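Side-chain contacts in alpha-rhamnosidase (Dictyoglomus thermophilum, PDB 6I60), which probably catalyses hydrolysis of terminal non-reducing alpha-L-rhamnose residues in alpha-L-rhamnosides: residues R118-D121 and S122-E126; A667-K670 and K671-E675; A828-Y831 and R832-G836. All coordinates share one frame; numbering follows the deposited sequence.

Contact 1: residues R118-D121 and S122-E126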
# COMPACT_ATOMS: atom_id res chain seq x y z
N ARG A 118 9.44 12.85 26.54
CA ARG A 118 9.34 14.29 26.71
C ARG A 118 10.03 14.98 25.54
O ARG A 118 10.85 14.39 24.84
CB ARG A 118 9.97 14.75 28.02
CG ARG A 118 9.37 14.15 29.27
CD ARG A 118 9.97 14.76 30.53
NE ARG A 118 11.43 14.75 30.51
CZ ARG A 118 12.20 14.60 31.59
NH1 ARG A 118 11.64 14.44 32.78
NH2 ARG A 118 13.52 14.61 31.47
N TRP A 119 9.68 16.25 25.34
CA TRP A 119 10.28 17.04 24.28
C TRP A 119 10.53 18.45 24.78
O TRP A 119 9.81 18.97 25.63
CB TRP A 119 9.40 17.06 23.02
CG TRP A 119 8.20 17.95 23.13
CD1 TRP A 119 7.11 17.76 23.94
CD2 TRP A 119 7.95 19.16 22.40
NE1 TRP A 119 6.21 18.78 23.76
CE2 TRP A 119 6.70 19.65 22.82
CE3 TRP A 119 8.67 19.87 21.43
CZ2 TRP A 119 6.15 20.82 22.30
CZ3 TRP A 119 8.12 21.03 20.92
CH2 TRP A 119 6.87 21.50 21.36
N TRP A 120 11.58 19.07 24.24
CA TRP A 120 11.93 20.45 24.55
C TRP A 120 11.60 21.32 23.36
O TRP A 120 11.98 21.01 22.22
CB TRP A 120 13.42 20.56 24.91
CG TRP A 120 13.75 20.11 26.30
CD1 TRP A 120 14.01 20.90 27.38
CD2 TRP A 120 13.86 18.76 26.76
NE1 TRP A 120 14.27 20.13 28.48
CE2 TRP A 120 14.19 18.81 28.13
CE3 TRP A 120 13.72 17.51 26.15
CZ2 TRP A 120 14.37 17.66 28.90
CZ3 TRP A 120 13.90 16.37 26.92
CH2 TRP A 120 14.23 16.45 28.28
N ASP A 121 10.88 22.41 23.61
CA ASP A 121 10.42 23.28 22.53
C ASP A 121 11.55 24.21 22.09
O ASP A 121 12.72 24.01 22.43
CB ASP A 121 9.18 24.05 22.98
CG ASP A 121 9.46 25.01 24.11
OD1 ASP A 121 10.55 24.93 24.71
OD2 ASP A 121 8.58 25.85 24.40
N SER A 122 11.20 25.26 21.34
CA SER A 122 12.21 26.15 20.78
C SER A 122 12.91 26.98 21.85
O SER A 122 14.00 27.51 21.58
CB SER A 122 11.58 27.07 19.74
OG SER A 122 11.49 26.42 18.48
N LYS A 123 12.33 27.12 23.04
CA LYS A 123 12.94 27.89 24.12
C LYS A 123 13.45 27.00 25.24
O LYS A 123 13.52 27.45 26.39
CB LYS A 123 11.95 28.86 24.71
CG LYS A 123 11.44 29.78 23.74
CD LYS A 123 10.80 30.87 24.49
CE LYS A 123 9.71 31.43 23.65
NZ LYS A 123 10.30 32.51 22.90
N ASP A 124 13.77 25.75 24.93
CA ASP A 124 14.30 24.79 25.90
C ASP A 124 13.36 24.58 27.08
O ASP A 124 13.80 24.15 28.15
CB ASP A 124 15.69 25.22 26.40
CG ASP A 124 16.53 24.04 26.83
OD1 ASP A 124 16.33 22.93 26.30
OD2 ASP A 124 17.40 24.22 27.72
N GLN A 125 12.08 24.86 26.91
CA GLN A 125 11.10 24.64 27.96
C GLN A 125 10.72 23.17 27.99
O GLN A 125 10.30 22.61 26.97
CB GLN A 125 9.87 25.52 27.75
CG GLN A 125 10.21 26.99 27.53
CD GLN A 125 8.98 27.84 27.30
OE1 GLN A 125 8.85 28.93 27.87
NE2 GLN A 125 8.07 27.36 26.47
N GLU A 126 10.87 22.54 29.15
CA GLU A 126 10.63 21.11 29.29
C GLU A 126 9.14 20.81 29.35
O GLU A 126 8.37 21.53 30.00
CB GLU A 126 11.33 20.58 30.54
CG GLU A 126 11.26 19.08 30.72
CD GLU A 126 11.68 18.64 32.10
OE1 GLU A 126 12.12 17.48 32.26
OE2 GLU A 126 11.58 19.46 33.04
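Both carboxylate oxygens of D121 are engaged by Q125. OD1 of D121 takes the backbone N of Q125 at 2.7 Å, almost in line with its own C-O bond, and a weak bond from K123 N. OD2 offers its syn lone pair to Q125 NE2 at 2.6 Å; the carboxylate and amide planes lie within 13° of each other, although the acceptor is tilted out of the amide plane. With chi1 at 65°, D121 CG sits between its own backbone N and carbonyl carbon, which turns the carboxylate in over the chain reversal. An asparagine here has no charge and only one carbonyl oxygen, so either the Q125 backbone N-H or its side-chain amide would probably be left without its acceptor. The backbone adds a type I beta turn from D121 to D124, in which D124 N reaches D121 O at 3.2 Å, and a weak bond from D121 N to Q125 O.

Among the charged groups, R118 pairs with E126. OE1 of E126 stands 3.1 Å from R118 NH1 but over the guanidinium face, the two planes 72° apart, so the pair is one of charges, with no N-H directed at the oxygen. D124 runs beside the W120 indole, its OD1 in a salt bridge with K92, which also makes a cation-pi contact with W120.

Over the ring itself, E126 CA makes a CH-pi contact with the five-membered ring of W120, 4.1 Å from its centroid, and the extended E126 side chain runs alongside the indole.

The turn leaves the end of strand 112-120, flanked in its sheet by 68-74 and 133-137, in the immunoglobulin-like domain; W120 packs on A68 and Q70, and D121 O is bonded by T67 OG1.

Contact 2: residues A667-K670 and K671-E675; sequences AFNK and KFLKE
F672 sets the edge of its ring against the face of F668 in a T-shaped pair, one helical turn on. The centroids are 5.0 Å apart and the planes stand at 72°. CD2 of F672 does the touching, 3.5 Å from F668 CE2 and offset toward the rim of the F668 ring. F668 CG is anti to the backbone N (chi1 -178°), and F672, with CG beside its N (chi1 -61°), turns its ring back toward it.

On the neighbouring side N669 and L673 run side by side, N669 OD1 being 4.1 Å from L673 CB. The amide is pinned from beyond the helix: ND2 gives a hydrogen bond to L732 O, and OD1 is bonded to Y678 OH.

The backbone bonds from K671 N to A667 O and from F672 N to F668 O are weak. L673 N to N669 O, at 3.0 Å, is sounder, and with L673 the chain leaves helical angles.

Helix 651-672 of the six-hairpin glycosidase domain thus passes directly into strand 673-674, which pairs antiparallel with 677-678; both phenylalanines rest on L628 of helix 626-648, and F672 and L673 on Y678.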
# COMPACT_ATOMS: atom_id res chain seq x y z
N ALA A 667 26.19 10.66 -22.06
CA ALA A 667 25.94 9.57 -23.00
C ALA A 667 24.48 9.52 -23.44
O ALA A 667 24.19 9.12 -24.57
CB ALA A 667 26.36 8.24 -22.38
N PHE A 668 23.56 9.91 -22.55
CA PHE A 668 22.15 9.99 -22.91
C PHE A 668 21.92 11.03 -24.00
O PHE A 668 21.16 10.80 -24.94
CB PHE A 668 21.32 10.32 -21.67
CG PHE A 668 19.85 10.39 -21.90
CD1 PHE A 668 19.23 11.60 -22.18
CD2 PHE A 668 19.06 9.25 -21.80
CE1 PHE A 668 17.87 11.67 -22.38
CE2 PHE A 668 17.69 9.32 -22.00
CZ PHE A 668 17.10 10.54 -22.29
N ASN A 669 22.59 12.18 -23.89
CA ASN A 669 22.41 13.25 -24.87
C ASN A 669 23.11 12.96 -26.18
O ASN A 669 22.62 13.35 -27.24
CB ASN A 669 22.91 14.57 -24.29
CG ASN A 669 21.90 15.22 -23.35
OD1 ASN A 669 20.69 15.12 -23.57
ND2 ASN A 669 22.40 15.87 -22.31
N LYS A 670 24.26 12.28 -26.14
CA LYS A 670 24.98 11.98 -27.37
C LYS A 670 24.20 11.03 -28.27
O LYS A 670 24.34 11.09 -29.49
CB LYS A 670 26.35 11.38 -27.04
CG LYS A 670 27.43 12.42 -26.75
CD LYS A 670 28.82 11.80 -26.81
CE LYS A 670 29.51 11.85 -25.46
NZ LYS A 670 30.84 11.18 -25.49
N LYS A 671 23.36 10.17 -27.69
CA LYS A 671 22.63 9.18 -28.46
C LYS A 671 21.20 9.59 -28.79
O LYS A 671 20.63 9.05 -29.74
CB LYS A 671 22.60 7.84 -27.70
CG LYS A 671 22.29 6.63 -28.58
CD LYS A 671 22.79 5.34 -27.95
CE LYS A 671 23.79 4.62 -28.85
NZ LYS A 671 24.36 3.39 -28.22
N PHE A 672 20.61 10.52 -28.04
CA PHE A 672 19.19 10.83 -28.18
C PHE A 672 18.89 12.28 -28.53
O PHE A 672 17.87 12.53 -29.17
CB PHE A 672 18.44 10.46 -26.90
CG PHE A 672 18.51 9.00 -26.55
CD1 PHE A 672 18.34 8.03 -27.53
CD2 PHE A 672 18.76 8.59 -25.25
CE1 PHE A 672 18.41 6.69 -27.22
CE2 PHE A 672 18.83 7.24 -24.93
CZ PHE A 672 18.65 6.29 -25.91
N LEU A 673 19.73 13.23 -28.13
CA LEU A 673 19.47 14.63 -28.45
C LEU A 673 19.72 14.88 -29.93
O LEU A 673 20.83 14.66 -30.43
CB LEU A 673 20.36 15.54 -27.60
CG LEU A 673 20.07 17.04 -27.71
CD1 LEU A 673 18.71 17.37 -27.13
CD2 LEU A 673 21.16 17.83 -27.01
N LYS A 674 18.68 15.33 -30.64
CA LYS A 674 18.72 15.54 -32.09
C LYS A 674 18.33 16.99 -32.40
O LYS A 674 17.17 17.26 -32.73
CB LYS A 674 17.82 14.54 -32.82
CG LYS A 674 18.18 13.08 -32.60
CD LYS A 674 19.59 12.79 -33.06
CE LYS A 674 20.08 11.46 -32.52
NZ LYS A 674 21.56 11.46 -32.29
N GLU A 675 19.29 17.90 -32.27
CA GLU A 675 19.15 19.28 -32.72
C GLU A 675 18.03 20.03 -32.00
O GLU A 675 18.28 21.01 -31.30
CB GLU A 675 18.92 19.33 -34.23
CG GLU A 675 18.74 20.74 -34.78
CD GLU A 675 19.04 20.83 -36.26
OE1 GLU A 675 18.62 21.83 -36.89
OE2 GLU A 675 19.69 19.91 -36.80

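Contact 3: residues A828-Y831 and R832-G836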
# COMPACT_ATOMS: atom_id res chain seq x y z
N ALA A 828 -1.36 12.22 -7.41
CA ALA A 828 -0.30 12.98 -6.75
C ALA A 828 -0.22 14.39 -7.30
O ALA A 828 0.11 15.33 -6.56
CB ALA A 828 1.04 12.26 -6.92
N TRP A 829 -0.51 14.58 -8.59
CA TRP A 829 -0.51 15.91 -9.17
C TRP A 829 -1.62 16.78 -8.59
O TRP A 829 -1.45 18.00 -8.46
CB TRP A 829 -0.63 15.82 -10.69
CG TRP A 829 -0.46 17.13 -11.40
CD1 TRP A 829 0.68 17.86 -11.52
CD2 TRP A 829 -1.48 17.87 -12.08
NE1 TRP A 829 0.44 19.00 -12.24
CE2 TRP A 829 -0.88 19.03 -12.59
CE3 TRP A 829 -2.85 17.66 -12.31
CZ2 TRP A 829 -1.59 19.98 -13.32
CZ3 TRP A 829 -3.55 18.60 -13.04
CH2 TRP A 829 -2.92 19.75 -13.53
N PHE A 830 -2.75 16.17 -8.23
CA PHE A 830 -3.85 16.93 -7.64
C PHE A 830 -3.46 17.51 -6.29
O PHE A 830 -3.85 18.63 -5.94
CB PHE A 830 -5.09 16.05 -7.51
CG PHE A 830 -5.62 15.53 -8.81
CD1 PHE A 830 -5.42 16.23 -9.99
CD2 PHE A 830 -6.31 14.33 -8.86
CE1 PHE A 830 -5.91 15.75 -11.19
CE2 PHE A 830 -6.80 13.84 -10.05
CZ PHE A 830 -6.60 14.55 -11.22
N TYR A 831 -2.68 16.76 -5.51
CA TYR A 831 -2.27 17.22 -4.18
C TYR A 831 -1.19 18.29 -4.27
O TYR A 831 -1.30 19.34 -3.63
CB TYR A 831 -1.77 16.04 -3.35
CG TYR A 831 -2.86 15.18 -2.74
CD1 TYR A 831 -3.40 14.11 -3.43
CD2 TYR A 831 -3.34 15.44 -1.46
CE1 TYR A 831 -4.39 13.32 -2.88
CE2 TYR A 831 -4.33 14.65 -0.90
CZ TYR A 831 -4.85 13.60 -1.61
OH TYR A 831 -5.83 12.81 -1.05
N ARG A 832 -0.15 18.04 -5.07
CA ARG A 832 1.04 18.88 -5.04
C ARG A 832 0.90 20.15 -5.88
O ARG A 832 1.56 21.15 -5.59
CB ARG A 832 2.26 18.09 -5.53
CG ARG A 832 2.48 16.77 -4.80
CD ARG A 832 3.70 16.02 -5.35
NE ARG A 832 4.04 16.43 -6.71
CZ ARG A 832 5.17 17.03 -7.05
NH1 ARG A 832 6.09 17.29 -6.13
NH2 ARG A 832 5.40 17.37 -8.31
N VAL A 833 0.06 20.14 -6.92
CA VAL A 833 -0.05 21.25 -7.85
C VAL A 833 -1.41 21.94 -7.75
O VAL A 833 -1.49 23.13 -7.45
CB VAL A 833 0.24 20.79 -9.30
CG1 VAL A 833 -0.12 21.89 -10.29
CG2 VAL A 833 1.71 20.42 -9.44
N ILE A 834 -2.49 21.20 -8.01
CA ILE A 834 -3.83 21.80 -7.99
C ILE A 834 -4.14 22.34 -6.60
O ILE A 834 -4.45 23.53 -6.43
CB ILE A 834 -4.89 20.78 -8.45
CG1 ILE A 834 -4.75 20.53 -9.95
CG2 ILE A 834 -6.29 21.27 -8.11
CD1 ILE A 834 -5.89 19.73 -10.54
N ALA A 835 -4.07 21.48 -5.59
CA ALA A 835 -4.17 21.95 -4.21
C ALA A 835 -2.95 22.77 -3.83
O ALA A 835 -3.07 23.95 -3.45
CB ALA A 835 -4.34 20.76 -3.27
N GLY A 836 -1.76 22.18 -3.94
CA GLY A 836 -0.53 22.93 -3.83
C GLY A 836 0.27 22.71 -2.56
O GLY A 836 0.86 23.66 -2.04
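The carbonyl oxygen of W829 is gripped twice: V833 N reaches it at 3.0 Å, the ordinary helical bond, and I834 N weakly at 3.4 Å, one residue further on. From there the spacing stays wide, with A835 N bonded to F830 O and G836 N to Y831 O, so the end of helix 826-835 opens into a pi-type turn. G836 then leaves the helix with phi at 108°, where a side chain would be jammed against the A835 carbonyl.

V833 and I834 both lie over the same face of the W829 indole, whose CG is anti to the backbone N (chi1 -173°). V833 CB stands 3.8 Å from the centroid of the five-membered ring and I834 CG1 4.2 Å from that of the six-membered ring, two CH-pi contacts. CD1 of I834 touches both aromatics, 3.6 Å from W829 CZ3 and from F830 CD1.

This helix belongs to the helical six-hairpin glycosidase domain, and past G836 the chain enters strand 837-841. F830 and I834 meet I475 of helix 473-488, while I834 and A835 lie on F468 of strand 466-470.

On another side of the helix R832 N is hydrogen-bonded to A828 O, and R832 CG passes 3.3 Å from the same oxygen; its NH2 forms a salt bridge with D769. W829 NE1 is bonded to T772 OG1, and Y831 OH to N520 OD1.

The three contacts follow one another along the chain and none touches another. Contact 1, in the N-terminal immunoglobulin-like domain, is remote from contact 2, with nearest atoms about 44 Å apart, and stands about 23 Å from contact 3 between nearest atoms. Contacts 2 and 3 share the glycosidase domain, their centres about 32 Å apart, yet one ends a helix at a short hairpin and the other at the passage to a beta region. The A667 side chain of contact 2 is about 11 Å from a bound 2-(2-ethoxyethoxy)ethanol, too far to touch it; Y656, E659 and L660, earlier on the same helix 651-672, line a pocket for this compound.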